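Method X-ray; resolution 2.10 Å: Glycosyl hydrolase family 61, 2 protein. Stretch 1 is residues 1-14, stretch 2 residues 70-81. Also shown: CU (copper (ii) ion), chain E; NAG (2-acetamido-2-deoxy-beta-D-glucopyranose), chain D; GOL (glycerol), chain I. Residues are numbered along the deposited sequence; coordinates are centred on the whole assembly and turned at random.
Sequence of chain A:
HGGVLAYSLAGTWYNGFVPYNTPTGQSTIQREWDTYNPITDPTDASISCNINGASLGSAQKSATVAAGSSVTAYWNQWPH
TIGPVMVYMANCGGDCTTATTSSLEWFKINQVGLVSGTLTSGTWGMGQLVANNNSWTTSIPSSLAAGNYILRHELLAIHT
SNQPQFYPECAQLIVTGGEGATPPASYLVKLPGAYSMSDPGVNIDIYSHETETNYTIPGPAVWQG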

# COMPACT_ATOMS: atom_id res chain seq x y z
N HIS A 1 -13.98 -2.52 -2.94
CA HIS A 1 -14.41 -1.58 -1.86
C HIS A 1 -14.03 -2.20 -0.53
O HIS A 1 -14.25 -3.39 -0.30
CB HIS A 1 -15.92 -1.30 -1.89
CG HIS A 1 -16.30 -0.12 -2.74
ND1 HIS A 1 -16.32 -0.17 -4.12
CD2 HIS A 1 -16.71 1.13 -2.40
CE1 HIS A 1 -16.70 1.01 -4.59
NE2 HIS A 1 -16.94 1.81 -3.57
N GLY A 2 -13.45 -1.38 0.34
CA GLY A 2 -12.87 -1.84 1.58
C GLY A 2 -11.50 -1.27 1.77
O GLY A 2 -11.19 -0.19 1.26
N GLY A 3 -10.67 -2.00 2.51
CA GLY A 3 -9.30 -1.59 2.77
C GLY A 3 -8.71 -2.46 3.84
O GLY A 3 -9.31 -3.47 4.23
N VAL A 4 -7.53 -2.07 4.32
CA VAL A 4 -6.83 -2.79 5.37
C VAL A 4 -7.48 -2.48 6.71
O VAL A 4 -7.45 -1.33 7.18
CB VAL A 4 -5.33 -2.43 5.40
CG1 VAL A 4 -4.62 -3.16 6.54
CG2 VAL A 4 -4.68 -2.74 4.05
N LEU A 5 -8.08 -3.51 7.32
CA LEU A 5 -8.77 -3.39 8.60
C LEU A 5 -7.87 -3.66 9.81
O LEU A 5 -8.12 -3.14 10.89
CB LEU A 5 -9.94 -4.37 8.64
CG LEU A 5 -10.98 -4.26 7.53
CD1 LEU A 5 -12.04 -5.32 7.76
CD2 LEU A 5 -11.59 -2.87 7.45
N ALA A 6 -6.84 -4.48 9.63
CA ALA A 6 -5.95 -4.86 10.72
C ALA A 6 -4.61 -5.35 10.19
O ALA A 6 -4.45 -5.59 8.99
CB ALA A 6 -6.60 -5.93 11.58
N TYR A 7 -3.65 -5.52 11.11
CA TYR A 7 -2.32 -6.04 10.78
C TYR A 7 -1.89 -7.13 11.76
O TYR A 7 -2.38 -7.19 12.89
CB TYR A 7 -1.27 -4.92 10.82
CG TYR A 7 -1.54 -3.77 9.89
CD1 TYR A 7 -2.34 -2.70 10.29
CD2 TYR A 7 -0.99 -3.72 8.61
CE1 TYR A 7 -2.59 -1.63 9.45
CE2 TYR A 7 -1.23 -2.66 7.76
CZ TYR A 7 -2.04 -1.61 8.18
OH TYR A 7 -2.29 -0.55 7.36
N SER A 8 -1.00 -8.00 11.28
CA SER A 8 -0.15 -8.83 12.13
C SER A 8 1.27 -8.53 11.70
O SER A 8 1.65 -8.81 10.56
CB SER A 8 -0.48 -10.32 11.98
OG SER A 8 0.38 -11.12 12.77
N LEU A 9 2.04 -7.92 12.60
CA LEU A 9 3.39 -7.45 12.32
C LEU A 9 4.36 -8.10 13.31
O LEU A 9 4.29 -7.84 14.52
CB LEU A 9 3.47 -5.92 12.43
CG LEU A 9 2.38 -5.11 11.69
CD1 LEU A 9 2.44 -3.65 12.11
CD2 LEU A 9 2.50 -5.24 10.18
N ALA A 10 5.23 -8.97 12.79
CA ALA A 10 6.22 -9.69 13.59
C ALA A 10 5.57 -10.37 14.81
O ALA A 10 6.03 -10.19 15.95
CB ALA A 10 7.34 -8.75 13.99
N GLY A 11 4.49 -11.10 14.56
CA GLY A 11 3.82 -11.91 15.57
C GLY A 11 2.77 -11.24 16.45
O GLY A 11 2.20 -11.91 17.31
N THR A 12 2.51 -9.95 16.25
CA THR A 12 1.60 -9.19 17.12
C THR A 12 0.47 -8.57 16.32
O THR A 12 0.71 -7.94 15.29
CB THR A 12 2.35 -8.06 17.86
OG1 THR A 12 3.43 -8.63 18.61
CG2 THR A 12 1.42 -7.28 18.80
N TRP A 13 -0.75 -8.73 16.81
CA TRP A 13 -1.95 -8.18 16.18
C TRP A 13 -2.06 -6.67 16.44
O TRP A 13 -1.82 -6.22 17.55
CB TRP A 13 -3.19 -8.89 16.72
CG TRP A 13 -4.48 -8.47 16.08
CD1 TRP A 13 -5.34 -7.49 16.52
CD2 TRP A 13 -5.05 -9.01 14.89
NE1 TRP A 13 -6.42 -7.40 15.66
CE2 TRP A 13 -6.27 -8.33 14.66
CE3 TRP A 13 -4.66 -10.02 14.00
CZ2 TRP A 13 -7.10 -8.62 13.56
CZ3 TRP A 13 -5.49 -10.31 12.90
CH2 TRP A 13 -6.70 -9.61 12.70
N TYR A 14 -2.44 -5.91 15.41
CA TYR A 14 -2.75 -4.49 15.54
C TYR A 14 -4.08 -4.18 14.85
O TYR A 14 -4.26 -4.51 13.67
CB TYR A 14 -1.65 -3.64 14.91
CG TYR A 14 -0.31 -3.79 15.58
CD1 TYR A 14 0.06 -2.96 16.64
CD2 TYR A 14 0.60 -4.76 15.16
CE1 TYR A 14 1.29 -3.09 17.26
CE2 TYR A 14 1.84 -4.90 15.77
CZ TYR A 14 2.18 -4.05 16.82
OH TYR A 14 3.40 -4.19 17.43
N SER A 70 8.33 -10.24 9.23
CA SER A 70 7.17 -10.50 8.39
C SER A 70 6.03 -9.57 8.82
O SER A 70 5.73 -9.46 10.02
CB SER A 70 6.75 -11.96 8.52
OG SER A 70 5.74 -12.30 7.60
N VAL A 71 5.39 -8.92 7.84
CA VAL A 71 4.27 -8.03 8.09
C VAL A 71 3.10 -8.46 7.21
O VAL A 71 3.25 -8.64 6.00
CB VAL A 71 4.63 -6.53 7.86
CG1 VAL A 71 5.55 -6.03 8.97
CG2 VAL A 71 5.28 -6.27 6.50
N THR A 72 1.94 -8.67 7.85
CA THR A 72 0.73 -9.08 7.16
C THR A 72 -0.32 -7.99 7.31
O THR A 72 -0.50 -7.45 8.41
CB THR A 72 0.18 -10.41 7.71
OG1 THR A 72 1.14 -11.45 7.52
CG2 THR A 72 -1.12 -10.81 7.00
N ALA A 73 -1.00 -7.68 6.21
CA ALA A 73 -2.15 -6.77 6.20
C ALA A 73 -3.39 -7.60 5.92
O ALA A 73 -3.37 -8.47 5.04
CB ALA A 73 -1.97 -5.69 5.15
N TYR A 74 -4.46 -7.34 6.67
CA TYR A 74 -5.72 -8.07 6.50
C TYR A 74 -6.79 -7.13 5.97
O TYR A 74 -6.96 -6.02 6.48
CB TYR A 74 -6.17 -8.68 7.83
CG TYR A 74 -5.22 -9.70 8.41
CD1 TYR A 74 -5.30 -11.05 8.06
CD2 TYR A 74 -4.26 -9.32 9.34
CE1 TYR A 74 -4.43 -11.99 8.62
CE2 TYR A 74 -3.39 -10.24 9.89
CZ TYR A 74 -3.47 -11.57 9.53
OH TYR A 74 -2.59 -12.47 10.11
N TRP A 75 -7.52 -7.60 4.95
CA TRP A 75 -8.62 -6.84 4.36
C TRP A 75 -9.97 -7.37 4.83
O TRP A 75 -10.06 -8.43 5.47
CB TRP A 75 -8.56 -6.90 2.83
CG TRP A 75 -7.64 -5.91 2.20
CD1 TRP A 75 -7.99 -4.75 1.56
CD2 TRP A 75 -6.21 -5.99 2.12
NE1 TRP A 75 -6.87 -4.11 1.09
CE2 TRP A 75 -5.76 -4.85 1.42
CE3 TRP A 75 -5.27 -6.93 2.57
CZ2 TRP A 75 -4.41 -4.61 1.17
CZ3 TRP A 75 -3.92 -6.69 2.32
CH2 TRP A 75 -3.50 -5.54 1.62
N ASN A 76 -11.02 -6.62 4.50
CA ASN A 76 -12.39 -7.14 4.46
C ASN A 76 -12.48 -8.27 3.42
O ASN A 76 -11.52 -8.56 2.71
CB ASN A 76 -13.38 -6.02 4.10
CG ASN A 76 -13.04 -5.33 2.78
OD1 ASN A 76 -11.92 -4.85 2.60
ND2 ASN A 76 -14.00 -5.27 1.87
N GLN A 77 -13.65 -8.90 3.33
CA GLN A 77 -13.90 -9.85 2.24
C GLN A 77 -13.89 -9.10 0.91
O GLN A 77 -14.92 -8.58 0.46
CB GLN A 77 -15.21 -10.60 2.46
CG GLN A 77 -15.11 -11.58 3.63
CD GLN A 77 -16.40 -12.29 3.93
OE1 GLN A 77 -17.47 -11.91 3.44
NE2 GLN A 77 -16.31 -13.33 4.74
N TRP A 78 -12.70 -9.03 0.32
CA TRP A 78 -12.39 -8.13 -0.78
C TRP A 78 -13.12 -8.59 -2.05
O TRP A 78 -12.99 -9.75 -2.45
CB TRP A 78 -10.88 -8.06 -1.00
CG TRP A 78 -10.47 -7.07 -2.03
CD1 TRP A 78 -9.95 -7.34 -3.25
CD2 TRP A 78 -10.56 -5.64 -1.93
NE1 TRP A 78 -9.72 -6.17 -3.94
CE2 TRP A 78 -10.08 -5.11 -3.15
CE3 TRP A 78 -11.01 -4.77 -0.95
CZ2 TRP A 78 -10.03 -3.74 -3.40
CZ3 TRP A 78 -10.95 -3.41 -1.19
CH2 TRP A 78 -10.47 -2.90 -2.41
N PRO A 79 -13.92 -7.68 -2.66
CA PRO A 79 -14.77 -8.07 -3.81
C PRO A 79 -14.12 -8.05 -5.20
O PRO A 79 -14.74 -8.53 -6.14
CB PRO A 79 -15.90 -7.05 -3.75
CG PRO A 79 -15.25 -5.83 -3.18
CD PRO A 79 -14.24 -6.32 -2.19
N HIS A 80 -12.92 -7.50 -5.34
CA HIS A 80 -12.30 -7.36 -6.65
C HIS A 80 -11.11 -8.29 -6.83
O HIS A 80 -10.41 -8.60 -5.88
CB HIS A 80 -11.93 -5.90 -6.88
CG HIS A 80 -13.09 -4.98 -6.73
ND1 HIS A 80 -14.28 -5.17 -7.39
CD2 HIS A 80 -13.26 -3.88 -5.95
CE1 HIS A 80 -15.13 -4.22 -7.05
NE2 HIS A 80 -14.54 -3.43 -6.17
N THR A 81 -10.93 -8.77 -8.06
CA THR A 81 -9.94 -9.80 -8.35
C THR A 81 -8.92 -9.43 -9.44
O THR A 81 -7.97 -10.19 -9.64
CB THR A 81 -10.67 -11.09 -8.75
OG1 THR A 81 -11.63 -10.80 -9.78
CG2 THR A 81 -11.38 -11.67 -7.55
CU CU E . -15.05 -1.75 -4.97
C1 NAG D . -8.07 -14.79 8.55
C2 NAG D . -7.24 -15.39 9.68
C3 NAG D . -7.78 -14.97 11.04
C4 NAG D . -7.97 -13.45 11.14
C5 NAG D . -8.72 -12.92 9.92
C6 NAG D . -8.75 -11.39 9.92
C7 NAG D . -6.16 -17.55 9.15
C8 NAG D . -6.34 -19.04 9.13
N2 NAG D . -7.21 -16.84 9.59
O3 NAG D . -6.84 -15.41 12.02
O4 NAG D . -8.70 -13.12 12.32
O5 NAG D . -8.10 -13.38 8.71
O6 NAG D . -9.53 -10.93 8.81
O7 NAG D . -5.10 -17.06 8.77
C1 GOL I . 2.81 -13.02 11.83
O1 GOL I . 3.08 -11.63 11.99
C2 GOL I . 2.26 -13.28 10.43
O2 GOL I . 1.89 -14.66 10.28
C3 GOL I . 3.31 -12.93 9.38
O3 GOL I . 3.28 -11.54 9.06

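What pairs the two stretches? Residues 4-9 and 70-75 run antiparallel, and their backbones supply most of the polar contacts. Tyr-74 N donates to Ala-6 O (2.9 Å), while Leu-5 N reaches Tyr-74 O (2.9 Å). Further along, Ser-8 and Thr-72 exchange a reciprocal pair, Thr-72 N to Ser-8 O at 2.7 Å and Ser-8 N to Thr-72 O at 3.0 Å. Ala-10 N closes the ladder on Ser-70 O (2.9 Å).

How do the side chains fill the buried face? Tyr-7, Leu-9, Val-71 and Ala-73 share it. Leu-9, in the m,t rotamer, brings CD2 to 3.4 Å from Val-71 CG1. Ala-73 is small, and its CB lies 4.1 Å from Tyr-7 CE2 and 3.9 Å from Val-4 CG1. With chi1 t, Val-4 also lays CG2 over the six-membered ring of Trp-75, 3.7 Å from its centroid.

What occupies the face of Ser-8, Thr-72 and Tyr-74? Tyr-74, with chi1 m and chi2 -88°, extends its ring along stretch 1, bringing OH to 3.5 Å from Ser-8 CB. Trp-13 (chi1 t) places CZ3 over one face of that ring, 3.7 Å from Tyr-74 CE2. The hydroxyls of Ser-8 (t) and Thr-72 (m) instead engage glycerol: Ser-8 OG meets GOL O1 at 2.9 Å and Thr-72 OG1 meets GOL O3 at 2.6 Å.

How is the N-terminus secured? Asn-76, at chi1 p, turns its amide into a clamp: ND2 donates to His-1 O (2.9 Å), and OD1 accepts from Gly-3 N (3.1 Å). Gly-2 suits this spot because an ideal CB would fall 2.0 Å from Asn-76 OD1, and its backbone angles themselves call for glycine. Copper joins the stretches, bound by His-1 N (2.4 Å), His-1 ND1 (2.2 Å) and His-80 NE2 (2.1 Å).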